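PDB 3EXA: tRNA dimethylallyltransferase from Bacillus halodurans, which probably transfers a dimethylallyl group from dimethylallyl diphosphate to the adenine at position 37 of tRNAs that read codons beginning with uridine. Local coordinates for residues E121-R124 / H125-A129; N157-R160 / R161-A165; N209-V212 / D213-E217; E258-D261 / T262-N266. One frame throughout, in Å; residues are numbered along the deposited sequence.

Contact 1: residues E121-R124 / H125-A129; sequences EDYR and HELEA
The first two turns of helix 121-133, part of the small helical domain of this transferase, bring Y123 and L127 together on one side and R124 and E128 on another, each pair an i to i+4 step. L127 lies over one face of the Y123 ring in a CH-pi contact, with L127 CG 4.2 Å from the ring centroid and 20° off its normal. The nearest carbons are Y123 CE1 and L127 CD1, 3.6 Å apart. CG anti to the backbone N (chi1 -178°) swings the Y123 ring forward, past its own carbonyl, to L127 in the next turn. Without the ring, as with an alanine here, L127 is likely to lose its aromatic partner and a gap to open beside K170. R124 CD passes E128 OE2, but the charged ends do not pair: E128 turns to R160 of helix 159-171, though the exact place of its OE2 is doubtful, and R124 NH2 donates to G115 O of the second subunit. Underneath run regular helical bonds, such as L127 N to Y123 O at 2.9 Å. E126 also leans toward the tyrosine, its carboxylate plane 72° from the ring plane and its OE2 3.6 Å from Y123 CE2.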
# COMPACT_ATOMS: atom_id res chain seq x y z
N GLU A 121 1.24 -4.87 7.55
CA GLU A 121 1.13 -4.35 8.91
C GLU A 121 1.91 -5.22 9.90
O GLU A 121 2.26 -4.76 10.99
CB GLU A 121 -0.35 -4.27 9.34
CG GLU A 121 -1.12 -5.59 9.34
CD GLU A 121 -1.55 -6.03 7.95
OE1 GLU A 121 -1.89 -7.23 7.77
OE2 GLU A 121 -1.57 -5.18 7.02
N ASP A 122 2.19 -6.46 9.53
CA ASP A 122 2.91 -7.36 10.41
C ASP A 122 4.40 -7.03 10.52
O ASP A 122 4.96 -7.06 11.62
CB ASP A 122 2.75 -8.82 9.95
CG ASP A 122 1.31 -9.27 9.94
OD1 ASP A 122 0.53 -8.82 10.81
OD2 ASP A 122 0.95 -10.08 9.07
N TYR A 123 5.03 -6.70 9.40
CA TYR A 123 6.44 -6.35 9.41
C TYR A 123 6.67 -5.09 10.23
O TYR A 123 7.69 -4.96 10.92
CB TYR A 123 6.95 -6.14 7.98
CG TYR A 123 8.43 -5.83 7.90
CD1 TYR A 123 8.88 -4.58 7.50
CD2 TYR A 123 9.38 -6.80 8.22
CE1 TYR A 123 10.24 -4.31 7.41
CE2 TYR A 123 10.75 -6.54 8.13
CZ TYR A 123 11.17 -5.29 7.72
OH TYR A 123 12.52 -5.03 7.62
N ARG A 124 5.73 -4.16 10.14
CA ARG A 124 5.86 -2.92 10.89
C ARG A 124 5.78 -3.29 12.36
O ARG A 124 6.54 -2.77 13.19
CB ARG A 124 4.75 -1.94 10.52
CG ARG A 124 5.04 -0.51 10.92
CD ARG A 124 3.94 0.04 11.80
NE ARG A 124 3.50 1.37 11.36
CZ ARG A 124 2.78 1.59 10.26
NH1 ARG A 124 2.41 0.59 9.48
NH2 ARG A 124 2.43 2.83 9.94
N HIS A 125 4.86 -4.19 12.68
CA HIS A 125 4.70 -4.65 14.06
C HIS A 125 6.01 -5.30 14.51
O HIS A 125 6.45 -5.13 15.64
CB HIS A 125 3.56 -5.68 14.13
CG HIS A 125 3.29 -6.20 15.51
ND1 HIS A 125 2.75 -7.45 15.74
CD2 HIS A 125 3.47 -5.64 16.73
CE1 HIS A 125 2.61 -7.63 17.04
NE2 HIS A 125 3.03 -6.54 17.66
N GLU A 126 6.64 -6.04 13.60
CA GLU A 126 7.91 -6.71 13.88
C GLU A 126 9.01 -5.72 14.23
O GLU A 126 9.78 -5.94 15.16
CB GLU A 126 8.33 -7.54 12.67
CG GLU A 126 9.67 -8.24 12.79
CD GLU A 126 10.01 -9.01 11.53
OE1 GLU A 126 9.18 -9.84 11.09
OE2 GLU A 126 11.12 -8.79 10.97
N LEU A 127 9.08 -4.63 13.48
CA LEU A 127 10.10 -3.62 13.72
C LEU A 127 9.87 -2.89 15.05
O LEU A 127 10.82 -2.62 15.78
CB LEU A 127 10.13 -2.59 12.59
CG LEU A 127 10.52 -3.15 11.23
CD1 LEU A 127 10.45 -2.05 10.19
CD2 LEU A 127 11.92 -3.74 11.30
N GLU A 128 8.61 -2.59 15.36
CA GLU A 128 8.32 -1.90 16.60
C GLU A 128 8.74 -2.77 17.78
O GLU A 128 9.38 -2.30 18.71
CB GLU A 128 6.84 -1.52 16.66
CG GLU A 128 6.48 -0.52 15.55
CD GLU A 128 4.99 -0.22 15.45
OE1 GLU A 128 4.18 -1.17 15.54
OE2 GLU A 128 4.64 0.96 15.24
N ALA A 129 8.41 -4.06 17.70
CA ALA A 129 8.76 -5.01 18.75
C ALA A 129 10.28 -5.11 18.84
O ALA A 129 10.84 -5.29 19.92
CB ALA A 129 8.16 -6.38 18.43

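Contact 2: residues N157-R160 / R161-A165; sequences NNYR and RVIRA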
# COMPACT_ATOMS: atom_id res chain seq x y z
N ASN A 157 18.07 8.14 17.01
CA ASN A 157 16.97 8.41 17.95
C ASN A 157 15.65 8.64 17.20
O ASN A 157 14.57 8.71 17.80
CB ASN A 157 17.27 9.65 18.82
CG ASN A 157 18.16 9.34 20.03
OD1 ASN A 157 19.28 8.86 19.88
ND2 ASN A 157 17.66 9.64 21.23
N ASN A 158 15.72 8.75 15.88
CA ASN A 158 14.52 8.97 15.09
C ASN A 158 14.03 7.62 14.57
O ASN A 158 13.94 7.41 13.37
CB ASN A 158 14.83 9.90 13.91
CG ASN A 158 13.58 10.50 13.29
OD1 ASN A 158 12.45 10.12 13.64
ND2 ASN A 158 13.76 11.44 12.37
N TYR A 159 13.72 6.70 15.49
CA TYR A 159 13.27 5.36 15.15
C TYR A 159 12.05 5.33 14.23
O TYR A 159 11.86 4.37 13.48
CB TYR A 159 12.94 4.57 16.40
CG TYR A 159 11.69 5.03 17.12
CD1 TYR A 159 11.74 5.98 18.14
CD2 TYR A 159 10.43 4.50 16.78
CE1 TYR A 159 10.59 6.40 18.80
CE2 TYR A 159 9.27 4.91 17.43
CZ TYR A 159 9.36 5.85 18.45
OH TYR A 159 8.21 6.22 19.11
N ARG A 160 11.23 6.36 14.31
CA ARG A 160 10.04 6.42 13.47
C ARG A 160 10.44 6.49 12.00
O ARG A 160 9.86 5.81 11.15
CB ARG A 160 9.19 7.64 13.83
CG ARG A 160 7.71 7.40 13.64
CD ARG A 160 7.26 6.29 14.58
NE ARG A 160 6.30 5.39 13.96
CZ ARG A 160 5.74 4.36 14.58
NH1 ARG A 160 6.05 4.09 15.84
NH2 ARG A 160 4.87 3.60 13.93
N ARG A 161 11.43 7.32 11.71
CA ARG A 161 11.92 7.48 10.35
C ARG A 161 12.76 6.27 9.92
O ARG A 161 12.88 5.99 8.73
CB ARG A 161 12.74 8.77 10.26
CG ARG A 161 13.19 9.15 8.86
CD ARG A 161 13.84 10.53 8.86
NE ARG A 161 14.45 10.86 7.57
CZ ARG A 161 15.01 12.04 7.29
NH1 ARG A 161 15.05 12.99 8.21
NH2 ARG A 161 15.54 12.25 6.09
N VAL A 162 13.33 5.56 10.88
CA VAL A 162 14.11 4.37 10.57
C VAL A 162 13.16 3.23 10.24
O VAL A 162 13.41 2.44 9.34
CB VAL A 162 15.02 3.98 11.76
CG1 VAL A 162 15.66 2.61 11.52
CG2 VAL A 162 16.10 5.04 11.94
N ILE A 163 12.06 3.14 10.97
CA ILE A 163 11.09 2.09 10.67
C ILE A 163 10.53 2.30 9.27
O ILE A 163 10.32 1.35 8.52
CB ILE A 163 9.93 2.09 11.69
CG1 ILE A 163 10.42 1.50 13.01
CG2 ILE A 163 8.74 1.31 11.13
CD1 ILE A 163 9.40 1.50 14.10
N ARG A 164 10.29 3.55 8.92
CA ARG A 164 9.76 3.89 7.60
C ARG A 164 10.71 3.42 6.51
O ARG A 164 10.28 2.84 5.51
CB ARG A 164 9.56 5.41 7.52
CG ARG A 164 9.39 5.96 6.12
CD ARG A 164 8.08 5.53 5.48
NE ARG A 164 7.28 6.68 5.07
CZ ARG A 164 7.71 7.64 4.25
NH1 ARG A 164 8.93 7.60 3.74
NH2 ARG A 164 6.90 8.65 3.94
N ALA A 165 12.00 3.65 6.70
CA ALA A 165 13.01 3.25 5.72
C ALA A 165 13.04 1.74 5.51
O ALA A 165 13.15 1.26 4.39
CB ALA A 165 14.38 3.73 6.16
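N158 does two jobs at the start of helix 159-171: it sits at the N-cap and is also the centre of an inverse gamma turn, closed by a weak bond from Y159 N to N157 O. Its side chain is turned toward R161, where the amide packs against aliphatic carbon, with N158 ND2 3.6 Å from R161 CB and equally near CD. The R161 chain is extended from CG to NE and carries its guanidinium past the amide, the two planes 89° apart. The carbonyl of N158 takes V162 N at 3.2 Å, in the carbonyl plane, and R161 N in a weaker, more bent bond. One residue further along, I163 N reaches Y159 O at 2.8 Å. The Y159 ring stands between its backbone N and carbonyl carbon (chi1 71°) and runs alongside I163, whose CD1 meets the ring edge at CD2, 4.2 Å away. L103 of the second subunit packs on Y159. As in related enzymes, residues 160-164 probably interact with substrate tRNA; pairing with E128 would probably offset the charge of R160 itself, while R161 and R164 point other ways, R164 to the carbonyl of T172 of the second subunit.

Contact 3: residues N209-V212 / D213-E217; sequences NRRV and DQMVE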
# COMPACT_ATOMS: atom_id res chain seq x y z
N ASN A 209 -0.87 11.22 -42.56
CA ASN A 209 -1.04 12.65 -42.77
C ASN A 209 -2.42 12.92 -43.36
O ASN A 209 -3.11 13.88 -42.97
CB ASN A 209 0.01 13.21 -43.72
CG ASN A 209 1.42 13.05 -43.19
OD1 ASN A 209 1.68 13.17 -41.99
ND2 ASN A 209 2.34 12.80 -44.10
N ARG A 210 -2.83 12.10 -44.31
CA ARG A 210 -4.13 12.28 -44.92
C ARG A 210 -5.22 12.02 -43.87
O ARG A 210 -6.28 12.65 -43.88
CB ARG A 210 -4.29 11.34 -46.13
CG ARG A 210 -5.70 11.25 -46.68
CD ARG A 210 -6.24 12.61 -47.02
NE ARG A 210 -7.60 12.53 -47.54
CZ ARG A 210 -8.40 13.58 -47.68
NH1 ARG A 210 -7.97 14.78 -47.33
NH2 ARG A 210 -9.62 13.42 -48.17
N ARG A 211 -4.96 11.11 -42.95
CA ARG A 211 -5.94 10.84 -41.91
C ARG A 211 -6.13 12.13 -41.12
O ARG A 211 -7.26 12.49 -40.78
CB ARG A 211 -5.45 9.73 -40.98
CG ARG A 211 -6.50 8.69 -40.61
CD ARG A 211 -6.83 8.70 -39.12
NE ARG A 211 -5.65 8.90 -38.28
CZ ARG A 211 -5.53 8.44 -37.03
NH1 ARG A 211 -4.43 8.68 -36.33
NH2 ARG A 211 -6.50 7.70 -36.50
N VAL A 212 -5.04 12.84 -40.85
CA VAL A 212 -5.11 14.10 -40.10
C VAL A 212 -5.93 15.15 -40.83
O VAL A 212 -6.82 15.79 -40.25
CB VAL A 212 -3.71 14.67 -39.80
CG1 VAL A 212 -3.82 16.05 -39.14
CG2 VAL A 212 -2.97 13.74 -38.88
N ASP A 213 -5.63 15.35 -42.11
CA ASP A 213 -6.37 16.31 -42.89
C ASP A 213 -7.84 15.90 -42.83
O ASP A 213 -8.71 16.75 -42.63
CB ASP A 213 -5.89 16.32 -44.34
CG ASP A 213 -4.40 16.54 -44.48
OD1 ASP A 213 -3.82 17.32 -43.69
OD2 ASP A 213 -3.81 15.94 -45.39
N GLN A 214 -8.11 14.61 -43.00
CA GLN A 214 -9.50 14.15 -42.95
C GLN A 214 -10.17 14.62 -41.66
O GLN A 214 -11.30 15.10 -41.70
CB GLN A 214 -9.57 12.63 -43.00
CG GLN A 214 -9.96 12.06 -44.34
CD GLN A 214 -9.85 10.55 -44.33
OE1 GLN A 214 -10.40 9.88 -43.45
NE2 GLN A 214 -9.13 10.00 -45.30
N MSE A 215 -9.48 14.49 -40.54
CA MSE A 215 -10.03 14.92 -39.27
C MSE A 215 -10.31 16.42 -39.28
O MSE A 215 -11.33 16.88 -38.77
CB MSE A 215 -9.08 14.61 -38.11
CG MSE A 215 -8.73 13.15 -37.97
SE MSE A 215 -7.52 12.80 -36.51
CE MSE A 215 -8.30 11.11 -35.94
N VAL A 216 -9.38 17.19 -39.85
CA VAL A 216 -9.58 18.63 -39.90
C VAL A 216 -10.78 18.94 -40.77
O VAL A 216 -11.58 19.80 -40.43
CB VAL A 216 -8.34 19.34 -40.45
CG1 VAL A 216 -8.61 20.83 -40.54
CG2 VAL A 216 -7.15 19.07 -39.55
N GLU A 217 -10.92 18.22 -41.88
CA GLU A 217 -12.03 18.42 -42.79
C GLU A 217 -13.37 18.08 -42.15
O GLU A 217 -14.35 18.79 -42.36
CB GLU A 217 -11.84 17.57 -44.06
CG GLU A 217 -10.71 18.06 -44.97
CD GLU A 217 -10.66 17.32 -46.30
OE1 GLU A 217 -11.71 17.17 -46.96
OE2 GLU A 217 -9.55 16.90 -46.70
O HOH W 1 -5.12 15.96 -48.18
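R210 and E217, nearly two turns apart, make the salt bridge of this contact, with R210 NH1 2.7 Å from E217 OE2. The bond uses the syn side of the carboxylate but is tilted 29° out of its plane. A water adds a looser link, donating to D213 OD2 and accepting a weak bond from R210 NH1. Packing over the guanidinium faces is apolar: CG of Q214 lies over one face of the R210 guanidinium, 4.0 Å from CZ, and the two side chains cross at about a right angle. CE of selenomethionine M215 likewise lies over a face of the R211 guanidinium, 3.9 Å from NH2. All this decorates helix 201-218, which follows the sheet strand 191-198 and brings R211 against T12 of the P-loop, which probably helps bind substrate. In the backbone, D213 N bonds to N209 O at 3.0 Å. The D213 side chain folds back beside its own backbone N (chi1 -55°), and its OD1 forms a salt bridge with K264 of helix 256-279. With an alanine at D213, K264 would probably lose its carboxylate mate and the water the carboxylate it donates to. V212 packs on L263 and K264 of the same helix.

Contact 4: residues E258-D261 / T262-N266; sequences EAID and TLKRN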
# COMPACT_ATOMS: atom_id res chain seq x y z
N GLU A 258 0.62 25.35 -37.30
CA GLU A 258 1.62 24.72 -36.44
C GLU A 258 1.01 23.52 -35.73
O GLU A 258 1.65 22.48 -35.60
CB GLU A 258 2.15 25.71 -35.40
CG GLU A 258 3.56 26.22 -35.67
CD GLU A 258 3.93 27.41 -34.79
OE1 GLU A 258 5.08 27.89 -34.91
OE2 GLU A 258 3.09 27.87 -33.99
N ALA A 259 -0.23 23.66 -35.26
CA ALA A 259 -0.90 22.56 -34.58
C ALA A 259 -1.07 21.36 -35.51
O ALA A 259 -0.67 20.24 -35.18
CB ALA A 259 -2.26 23.02 -34.03
N ILE A 260 -1.65 21.61 -36.69
CA ILE A 260 -1.86 20.57 -37.70
C ILE A 260 -0.55 19.86 -38.04
O ILE A 260 -0.50 18.64 -38.13
CB ILE A 260 -2.43 21.17 -39.02
CG1 ILE A 260 -3.83 21.73 -38.78
CG2 ILE A 260 -2.49 20.11 -40.11
CD1 ILE A 260 -4.34 22.58 -39.92
N ASP A 261 0.51 20.63 -38.24
CA ASP A 261 1.80 20.05 -38.57
C ASP A 261 2.32 19.19 -37.41
O ASP A 261 2.87 18.11 -37.62
CB ASP A 261 2.80 21.15 -38.90
CG ASP A 261 4.21 20.61 -39.08
OD1 ASP A 261 4.92 20.44 -38.07
OD2 ASP A 261 4.61 20.36 -40.23
N THR A 262 2.12 19.68 -36.18
CA THR A 262 2.57 18.98 -34.99
C THR A 262 1.75 17.72 -34.72
O THR A 262 2.27 16.70 -34.26
CB THR A 262 2.53 19.91 -33.76
OG1 THR A 262 3.55 20.92 -33.89
CG2 THR A 262 2.76 19.12 -32.47
N LEU A 263 0.46 17.79 -35.03
CA LEU A 263 -0.43 16.66 -34.85
C LEU A 263 -0.01 15.55 -35.80
O LEU A 263 0.02 14.38 -35.42
CB LEU A 263 -1.88 17.06 -35.15
CG LEU A 263 -2.90 15.93 -35.31
CD1 LEU A 263 -2.77 14.96 -34.15
CD2 LEU A 263 -4.30 16.49 -35.37
N LYS A 264 0.31 15.91 -37.03
CA LYS A 264 0.73 14.93 -38.01
C LYS A 264 2.01 14.24 -37.55
O LYS A 264 2.13 13.01 -37.62
CB LYS A 264 0.95 15.59 -39.36
CG LYS A 264 -0.35 15.92 -40.10
CD LYS A 264 -0.08 16.64 -41.42
CE LYS A 264 -1.36 16.84 -42.23
NZ LYS A 264 -1.10 17.45 -43.57
N ARG A 265 2.96 15.04 -37.09
CA ARG A 265 4.24 14.53 -36.63
C ARG A 265 4.03 13.61 -35.44
O ARG A 265 4.50 12.47 -35.45
CB ARG A 265 5.14 15.71 -36.26
CG ARG A 265 6.51 15.33 -35.75
CD ARG A 265 7.54 16.37 -36.21
NE ARG A 265 7.06 17.74 -36.03
CZ ARG A 265 6.75 18.27 -34.85
NH1 ARG A 265 6.31 19.53 -34.78
NH2 ARG A 265 6.87 17.56 -33.74
N ASN A 266 3.31 14.08 -34.42
CA ASN A 266 3.07 13.23 -33.26
C ASN A 266 2.34 11.95 -33.67
O ASN A 266 2.59 10.89 -33.11
CB ASN A 266 2.25 13.95 -32.20
CG ASN A 266 2.95 15.16 -31.64
OD1 ASN A 266 4.18 15.22 -31.61
ND2 ASN A 266 2.18 16.14 -31.17
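The side chains of D261 and R265 cross obliquely one turn apart, their carboxylate and guanidinium planes 52° apart. OD1 of D261 lies at the guanidinium edge, near its plane, and the salt bridge to R265 NH1 is long at 3.7 Å. The arginine gets there by bending at chi2 and chi3, which folds its head back toward the aspartate. On another side of the helix I260 and K264 lie side by side and point the same way, with I260 CG2 4.1 Å from K264 CE. Beyond CG the lysine is fully extended, and it carries NZ past the isoleucine toward D213. T262 turns back instead: OG1 sits beside its own backbone N (chi1 -69°) and donates to E258 O at 3.0 Å. That carbonyl is gripped twice, since T262 N also reaches E258 O, at 2.9 Å, and the two donors arrive from opposite faces of the carbonyl plane. L263 N meets A259 O more directly, at 2.7 Å with a C=O...N angle of 167°. A threonine hydroxyl returned to the carbonyl four residues back is a familiar feature of alpha-helices, here within the long helix 256-279, which packs against both helix 201-218 and helix 244-251.

How the contacts relate
The four contacts follow one another along the chain and form two neighbouring pairs at far ends of the molecule. Contacts 1 and 2, centres 12 Å apart, lie on helices 121-133 and 159-171, which pack together in the small helical domain; both touch the second subunit. Contacts 3 and 4, centres 11 Å apart, join helices 201-218 and 256-279 beside the part of the fold that holds the parallel sheet and P-loop. In each pair one salt bridge joins the two helices. Contacts 1 and 3 have centres about 60 Å apart, and even contacts 2 and 4 keep about 36 Å between nearest atoms, so the two pairs belong to separate parts of an elongated protein.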